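DNA replication factor Cdt1 (Mus musculus, PDB 3A4C) helps license origins of DNA replication, cooperating with CDC6 and the origin recognition complex to load the MCM complex onto DNA, and supports stable kinetochore-microtubule attachment in mitosis. Local coordinates at residues L9-L12 and E13-P16; T49-P53 and G54-K58; L18-V21 and L22-F26. All coordinates share one frame; numbering follows the deposited sequence.

Contact 1: L9-L12 and E13-P16; sequences LQRL and ERLP
Glu13 N reaches back four residues to Leu9 O (3.1 Å), an ordinary alpha-helical bond, but the next two amides reach back only three, Arg14 N to Arg11 O at 3.0 Å and Leu15 N to Leu12 O at a longer 3.3 Å. This change of pitch lies within helix 3-27, the first helix of the winged-helix C-terminal domain of Cdt1, and it leads into a kink at Pro16. Proline has no N-H to return to Leu12 O; its CD faces that oxygen instead, 3.6 Å away, and Leu15 N bonds to the same oxygen, approaching from above the carbonyl plane.

The side chains sort by environment. Leu12 and Leu15, both buried, meet branch to branch through Leu12 CD2 and Leu15 CD1 at 3.8 Å. Leucine suits these places because both residues also pack on other helices: Leu12 on Leu66 of helix 53-66 and on Glu104, Leu15 on Leu97 of helix 90-104. On the exposed surface Glu13 folds back along the preceding turn: CG is turned anti to its own carbonyl carbon (chi1 -79°), which brings the aliphatic stem over Leu9 O and carries OE2 to 4.0 Å from Leu9 CG, a contact of packing and not of charge.

Arg14 also runs back along the helix; the extended chain, from CG to NE, lays the guanidinium beside the preceding turn, and arginine is long enough to do this. That end is held by His59 of helix 53-66, hydrogen-bonded to NH2. The guanidinium of Arg11 is turned 59° from that of Arg14, and their side chains come closest where Arg14 NH2 lies 4.0 Å from Arg11 CG. Gln10 O lies over one face of the Arg14 guanidinium, 3.6 Å from NH2.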
loop_
_atom_site.group_PDB
_atom_site.type_symbol
_atom_site.label_atom_id
_atom_site.label_comp_id
_atom_site.label_asym_id
_atom_site.label_seq_id
_atom_site.Cartn_x
_atom_site.Cartn_y
_atom_site.Cartn_z
ATOM N N LEU A 9 9.669 10.068 -4.553
ATOM C CA LEU A 9 9.846 9.337 -5.800
ATOM C C LEU A 9 10.338 7.910 -5.520
ATOM O O LEU A 9 9.901 6.966 -6.166
ATOM C CB LEU A 9 10.819 10.074 -6.724
ATOM C CG LEU A 9 10.842 9.584 -8.168
ATOM C CD1 LEU A 9 9.477 9.752 -8.808
ATOM C CD2 LEU A 9 11.905 10.328 -8.960
ATOM N N GLN A 10 11.246 7.763 -4.559
ATOM C CA GLN A 10 11.703 6.441 -4.122
ATOM C C GLN A 10 10.535 5.563 -3.676
ATOM O O GLN A 10 10.426 4.401 -4.061
ATOM C CB GLN A 10 12.705 6.564 -2.968
ATOM C CG GLN A 10 14.090 7.052 -3.401
ATOM C CD GLN A 10 15.067 7.184 -2.244
ATOM O OE1 GLN A 10 14.778 6.780 -1.115
ATOM N NE2 GLN A 10 16.237 7.753 -2.525
ATOM N N ARG A 11 9.665 6.129 -2.851
ATOM C CA ARG A 11 8.522 5.393 -2.319
ATOM C C ARG A 11 7.536 5.053 -3.416
ATOM O O ARG A 11 7.045 3.930 -3.492
ATOM C CB ARG A 11 7.833 6.225 -1.235
ATOM C CG ARG A 11 8.689 6.397 0.016
ATOM C CD ARG A 11 8.053 7.345 1.011
ATOM N NE ARG A 11 8.704 7.275 2.321
ATOM C CZ ARG A 11 8.766 8.290 3.182
ATOM N NH1 ARG A 11 8.235 9.467 2.871
ATOM N NH2 ARG A 11 9.372 8.135 4.348
ATOM N N LEU A 12 7.245 6.026 -4.276
ATOM C CA LEU A 12 6.274 5.824 -5.350
ATOM C C LEU A 12 6.713 4.714 -6.302
ATOM O O LEU A 12 5.889 3.981 -6.860
ATOM C CB LEU A 12 6.043 7.127 -6.122
ATOM C CG LEU A 12 5.321 8.253 -5.369
ATOM C CD1 LEU A 12 5.162 9.478 -6.264
ATOM C CD2 LEU A 12 3.970 7.782 -4.877
ATOM N N GLU A 13 8.017 4.583 -6.483
ATOM C CA GLU A 13 8.534 3.554 -7.370
ATOM C C GLU A 13 8.299 2.144 -6.827
ATOM O O GLU A 13 8.230 1.185 -7.594
ATOM C CB GLU A 13 10.005 3.811 -7.693
ATOM C CG GLU A 13 10.170 4.897 -8.759
ATOM C CD GLU A 13 11.604 5.367 -8.928
ATOM O OE1 GLU A 13 12.461 5.005 -8.089
ATOM O OE2 GLU A 13 11.873 6.106 -9.901
ATOM N N ARG A 14 8.145 2.024 -5.515
ATOM C CA ARG A 14 7.918 0.718 -4.898
ATOM C C ARG A 14 6.459 0.286 -4.933
ATOM O O ARG A 14 6.154 -0.886 -4.719
ATOM C CB ARG A 14 8.376 0.728 -3.439
ATOM C CG ARG A 14 9.831 1.075 -3.230
ATOM C CD ARG A 14 10.249 0.846 -1.789
ATOM N NE ARG A 14 11.648 1.211 -1.583
ATOM C CZ ARG A 14 12.052 2.379 -1.096
ATOM N NH1 ARG A 14 13.349 2.626 -0.952
ATOM N NH2 ARG A 14 11.165 3.302 -0.750
ATOM N N LEU A 15 5.553 1.231 -5.156
ATOM C CA LEU A 15 4.134 0.973 -4.902
ATOM C C LEU A 15 3.472 -0.089 -5.787
ATOM O O LEU A 15 2.651 -0.870 -5.303
ATOM C CB LEU A 15 3.333 2.276 -4.926
ATOM C CG LEU A 15 3.699 3.217 -3.773
ATOM C CD1 LEU A 15 2.705 4.361 -3.692
ATOM C CD2 LEU A 15 3.756 2.440 -2.463
ATOM N N PRO A 16 3.804 -0.117 -7.087
ATOM C CA PRO A 16 3.136 -1.141 -7.896
ATOM C C PRO A 16 3.424 -2.545 -7.361
ATOM O O PRO A 16 2.505 -3.355 -7.235
ATOM C CB PRO A 16 3.743 -0.938 -9.286
ATOM C CG PRO A 16 4.099 0.539 -9.312
ATOM C CD PRO A 16 4.593 0.824 -7.907
#

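Contact 2: T49-P53 and G54-K58; sequences TALSP and GEMEK
Ser52 and Glu55 exchange two hydrogen bonds that form a capping box at the start of helix 53-66. Ser52, the N-cap, takes the amide of Glu55 on its OG (Glu55 N to Ser52 OG, 3.1 Å), and Glu55 answers with its carboxylate, OE2 accepting from Ser52 N at 2.9 Å. OG can turn to the helix because it sits between its own backbone N and carbonyl carbon (chi1 66°). The glutamate chain, extended beyond CG, runs back alongside the serine, and its OE2 is met on the anti side, 34° out of the carboxylate plane.

Backbone bonds take over from there. Met56 N binds Ser52 O at 2.8 Å, and Glu57 N follows to Pro53 O. Proline fits the first helical position, where an amide hydrogen has no earlier turn to bond. Just upstream, Thr49 OG1 accepts from Leu51 N, an ST turn.

Apolar contacts bracket the box. Leu51, just before the N-cap, sets its CD1 4.0 Å from Met56 CE, the two side chains crossing at about a right angle: a hydrophobic staple. Methionine's flexible chain, bent at chi2 and chi3, also brings CE to 4.0 Å from Thr49 CG2. Further in, Met56 packs on Met43 and Val44 of helix 36-45.

The box gives Glu55 N an acceptor where no earlier turn supplies one and binds Ser52 N as well, while the glutamate's negative charge at a helix N-terminus probably interacts favourably with the helix dipole.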
loop_
_atom_site.group_PDB
_atom_site.type_symbol
_atom_site.label_atom_id
_atom_site.label_comp_id
_atom_site.label_asym_id
_atom_site.label_seq_id
_atom_site.Cartn_x
_atom_site.Cartn_y
_atom_site.Cartn_z
ATOM N N THR A 49 12.011 -7.204 0.540
ATOM C CA THR A 49 12.113 -5.747 0.657
ATOM C C THR A 49 13.146 -5.201 1.650
ATOM O O THR A 49 13.439 -5.816 2.671
ATOM C CB THR A 49 10.763 -5.143 1.023
ATOM O OG1 THR A 49 10.930 -3.744 1.280
ATOM C CG2 THR A 49 10.193 -5.826 2.268
ATOM N N ALA A 50 13.670 -4.015 1.347
ATOM C CA ALA A 50 14.643 -3.349 2.217
ATOM C C ALA A 50 13.965 -2.556 3.337
ATOM O O ALA A 50 14.628 -1.866 4.112
ATOM C CB ALA A 50 15.538 -2.430 1.393
ATOM N N LEU A 51 12.645 -2.666 3.426
ATOM C CA LEU A 51 11.860 -1.831 4.341
ATOM C C LEU A 51 11.600 -2.457 5.710
ATOM O O LEU A 51 11.339 -3.653 5.820
ATOM C CB LEU A 51 10.520 -1.483 3.689
ATOM C CG LEU A 51 10.545 -0.683 2.387
ATOM C CD1 LEU A 51 9.142 -0.503 1.871
ATOM C CD2 LEU A 51 11.209 0.670 2.606
ATOM N N SER A 52 11.668 -1.636 6.756
ATOM C CA SER A 52 11.186 -2.024 8.071
ATOM C C SER A 52 9.650 -1.990 8.087
ATOM O O SER A 52 9.029 -1.415 7.201
ATOM C CB SER A 52 11.721 -1.058 9.131
ATOM O OG SER A 52 11.177 0.241 8.942
ATOM N N PRO A 53 9.032 -2.609 9.094
ATOM C CA PRO A 53 7.570 -2.528 9.186
ATOM C C PRO A 53 7.086 -1.076 9.266
ATOM O O PRO A 53 6.036 -0.758 8.705
ATOM C CB PRO A 53 7.261 -3.259 10.490
ATOM C CG PRO A 53 8.410 -4.200 10.674
ATOM C CD PRO A 53 9.610 -3.498 10.117
ATOM N N GLY A 54 7.830 -0.223 9.971
ATOM C CA GLY A 54 7.493 1.192 10.069
ATOM C C GLY A 54 7.543 1.890 8.721
ATOM O O GLY A 54 6.666 2.691 8.386
ATOM N N GLU A 55 8.567 1.578 7.937
ATOM C CA GLU A 55 8.693 2.132 6.595
ATOM C C GLU A 55 7.629 1.561 5.673
ATOM O O GLU A 55 7.131 2.254 4.802
ATOM C CB GLU A 55 10.089 1.874 6.028
ATOM C CG GLU A 55 11.183 2.657 6.732
ATOM C CD GLU A 55 12.576 2.116 6.457
ATOM O OE1 GLU A 55 13.560 2.843 6.709
ATOM O OE2 GLU A 55 12.692 0.962 5.999
ATOM N N MET A 56 7.290 0.291 5.864
ATOM C CA MET A 56 6.198 -0.328 5.119
ATOM C C MET A 56 4.878 0.395 5.410
ATOM O O MET A 56 4.094 0.669 4.498
ATOM C CB MET A 56 6.097 -1.819 5.464
ATOM C CG MET A 56 5.099 -2.604 4.624
ATOM S SD MET A 56 5.484 -2.585 2.857
ATOM C CE MET A 56 6.891 -3.701 2.792
ATOM N N GLU A 57 4.633 0.718 6.675
ATOM C CA GLU A 57 3.410 1.440 7.018
ATOM C C GLU A 57 3.324 2.728 6.221
ATOM O O GLU A 57 2.269 3.083 5.712
ATOM C CB GLU A 57 3.334 1.768 8.511
ATOM C CG GLU A 57 2.082 2.565 8.860
ATOM C CD GLU A 57 1.896 2.760 10.349
ATOM O OE1 GLU A 57 0.788 2.482 10.851
ATOM O OE2 GLU A 57 2.854 3.190 11.014
ATOM N N LYS A 58 4.443 3.430 6.122
ATOM C CA LYS A 58 4.480 4.674 5.367
ATOM C C LYS A 58 4.058 4.457 3.909
ATOM O O LYS A 58 3.311 5.255 3.351
ATOM C CB LYS A 58 5.874 5.294 5.438
ATOM C CG LYS A 58 6.213 5.916 6.795
ATOM C CD LYS A 58 7.648 6.437 6.789
ATOM C CE LYS A 58 8.108 6.836 8.183
ATOM N NZ LYS A 58 7.268 7.933 8.733
#

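Contact 3: L18-V21 and L22-F26; sequences LARV and LRNVF
Arg20 and Arg23 run side by side, pointing the same way, and end with Arg20 NH1 4.1 Å from Arg23 NH2. Both begin alike, with CG opposite the backbone N across the CA-CB bond (chi1 -174° in Arg20), but then differ: Arg20 bends at chi3, Arg23 at chi2 and chi3. Their guanidinium planes end 89° apart. Like charges this near probably repel one another mildly; both side chains also touch Leu90 of helix 90-104, and arginine has a long aliphatic stem that tolerates an apolar neighbour.

On other sides of the turn the residues are apolar. Leu22 packs its CB against Leu18 O at 3.4 Å, while the end of its side chain leads away to Val39 and Met43 of helix 36-45, and to Trp70 and Leu84. Val25 is a compact branched residue whose methyl CG2, anti to the carbonyl carbon and beside the backbone N, lies 3.4 Å from Val21 O; both valines also touch Ser46.

Regular bonds four residues apart hold this spacing, among them Leu22 N to Leu18 O at 2.8 Å. The result is an amphipathic helix, the first helix of a winged-helix domain, its apolar side turned to helix 36-45 and strand 79-84.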
loop_
_atom_site.group_PDB
_atom_site.type_symbol
_atom_site.label_atom_id
_atom_site.label_comp_id
_atom_site.label_asym_id
_atom_site.label_seq_id
_atom_site.Cartn_x
_atom_site.Cartn_y
_atom_site.Cartn_z
ATOM N N LEU A 18 4.517 -3.331 -4.258
ATOM C CA LEU A 18 3.924 -3.412 -2.923
ATOM C C LEU A 18 2.414 -3.638 -2.970
ATOM O O LEU A 18 1.856 -4.325 -2.118
ATOM C CB LEU A 18 4.256 -2.160 -2.109
ATOM C CG LEU A 18 5.379 -2.259 -1.069
ATOM C CD1 LEU A 18 6.335 -3.401 -1.326
ATOM C CD2 LEU A 18 6.134 -0.932 -0.893
ATOM N N ALA A 19 1.748 -3.057 -3.960
ATOM C CA ALA A 19 0.312 -3.258 -4.099
ATOM C C ALA A 19 -0.006 -4.721 -4.375
ATOM O O ALA A 19 -1.009 -5.242 -3.904
ATOM C CB ALA A 19 -0.242 -2.379 -5.194
ATOM N N ARG A 20 0.841 -5.376 -5.158
ATOM C CA ARG A 20 0.634 -6.785 -5.445
ATOM C C ARG A 20 0.890 -7.620 -4.211
ATOM O O ARG A 20 0.151 -8.561 -3.938
ATOM C CB ARG A 20 1.511 -7.270 -6.601
ATOM C CG ARG A 20 1.186 -8.715 -7.013
ATOM C CD ARG A 20 1.787 -9.074 -8.363
ATOM N NE ARG A 20 1.613 -7.978 -9.311
ATOM C CZ ARG A 20 0.555 -7.819 -10.095
ATOM N NH1 ARG A 20 -0.438 -8.702 -10.068
ATOM N NH2 ARG A 20 0.495 -6.772 -10.912
ATOM N N VAL A 21 1.939 -7.280 -3.464
ATOM C CA VAL A 21 2.230 -7.982 -2.217
ATOM C C VAL A 21 1.040 -7.821 -1.273
ATOM O O VAL A 21 0.576 -8.781 -0.666
ATOM C CB VAL A 21 3.509 -7.449 -1.524
ATOM C CG1 VAL A 21 3.690 -8.102 -0.149
ATOM C CG2 VAL A 21 4.743 -7.716 -2.384
ATOM N N LEU A 22 0.541 -6.597 -1.155
ATOM C CA LEU A 22 -0.645 -6.352 -0.333
ATOM C C LEU A 22 -1.830 -7.221 -0.772
ATOM O O LEU A 22 -2.500 -7.856 0.051
ATOM C CB LEU A 22 -1.038 -4.876 -0.430
ATOM C CG LEU A 22 -2.293 -4.483 0.341
ATOM C CD1 LEU A 22 -2.118 -4.866 1.794
ATOM C CD2 LEU A 22 -2.564 -2.985 0.208
ATOM N N ARG A 23 -2.110 -7.239 -2.071
ATOM C CA ARG A 23 -3.253 -8.008 -2.539
ATOM C C ARG A 23 -3.083 -9.491 -2.217
ATOM O O ARG A 23 -4.028 -10.160 -1.806
ATOM C CB ARG A 23 -3.497 -7.823 -4.037
ATOM C CG ARG A 23 -4.889 -8.313 -4.419
ATOM C CD ARG A 23 -4.914 -9.017 -5.745
ATOM N NE ARG A 23 -3.682 -9.760 -5.991
ATOM C CZ ARG A 23 -3.437 -10.415 -7.118
ATOM N NH1 ARG A 23 -4.350 -10.418 -8.079
ATOM N NH2 ARG A 23 -2.289 -11.058 -7.290
ATOM N N ASN A 24 -1.875 -10.002 -2.400
ATOM C CA ASN A 24 -1.609 -11.406 -2.095
ATOM C C ASN A 24 -1.779 -11.761 -0.624
ATOM O O ASN A 24 -2.243 -12.852 -0.298
ATOM C CB ASN A 24 -0.232 -11.811 -2.597
ATOM C CG ASN A 24 -0.254 -12.194 -4.063
ATOM O OD1 ASN A 24 0.607 -12.929 -4.543
ATOM N ND2 ASN A 24 -1.256 -11.704 -4.777
ATOM N N VAL A 25 -1.399 -10.844 0.259
ATOM C CA VAL A 25 -1.624 -11.034 1.690
ATOM C C VAL A 25 -3.118 -11.177 1.972
ATOM O O VAL A 25 -3.541 -12.050 2.738
ATOM C CB VAL A 25 -1.039 -9.869 2.510
ATOM C CG1 VAL A 25 -1.619 -9.857 3.937
ATOM C CG2 VAL A 25 0.479 -9.977 2.546
ATOM N N PHE A 26 -3.920 -10.328 1.342
ATOM C CA PHE A 26 -5.358 -10.400 1.547
ATOM C C PHE A 26 -6.007 -11.595 0.858
ATOM O O PHE A 26 -6.989 -12.128 1.355
ATOM C CB PHE A 26 -6.047 -9.085 1.169
ATOM C CG PHE A 26 -6.064 -8.093 2.289
ATOM C CD1 PHE A 26 -4.959 -7.303 2.545
ATOM C CD2 PHE A 26 -7.168 -7.991 3.123
ATOM C CE1 PHE A 26 -4.970 -6.399 3.601
ATOM C CE2 PHE A 26 -7.186 -7.088 4.174
ATOM C CZ PHE A 26 -6.088 -6.293 4.414
#

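Contacts 1 and 3 are successive parts of helix 3-27, their centres about 15 Å apart, with the kink at the Pro16 end of contact 1; contact 2 caps helix 53-66 and touches both, its centre about 12 Å from that of contact 1 and 14 Å from that of contact 3. Leu51 of contact 2 reaches both: its CD1 lies 4.1 Å from Arg14 CD and 4.1 Å from Leu18 CD2. Met56 SD adds a touch on Leu18 CG at 3.9 Å. His59, partner of Arg14, also bonds through ND1 to Glu55 O, joining contacts 1 and 2. These touches bring helix 3-27 against the start of helix 53-66 and the loop before it.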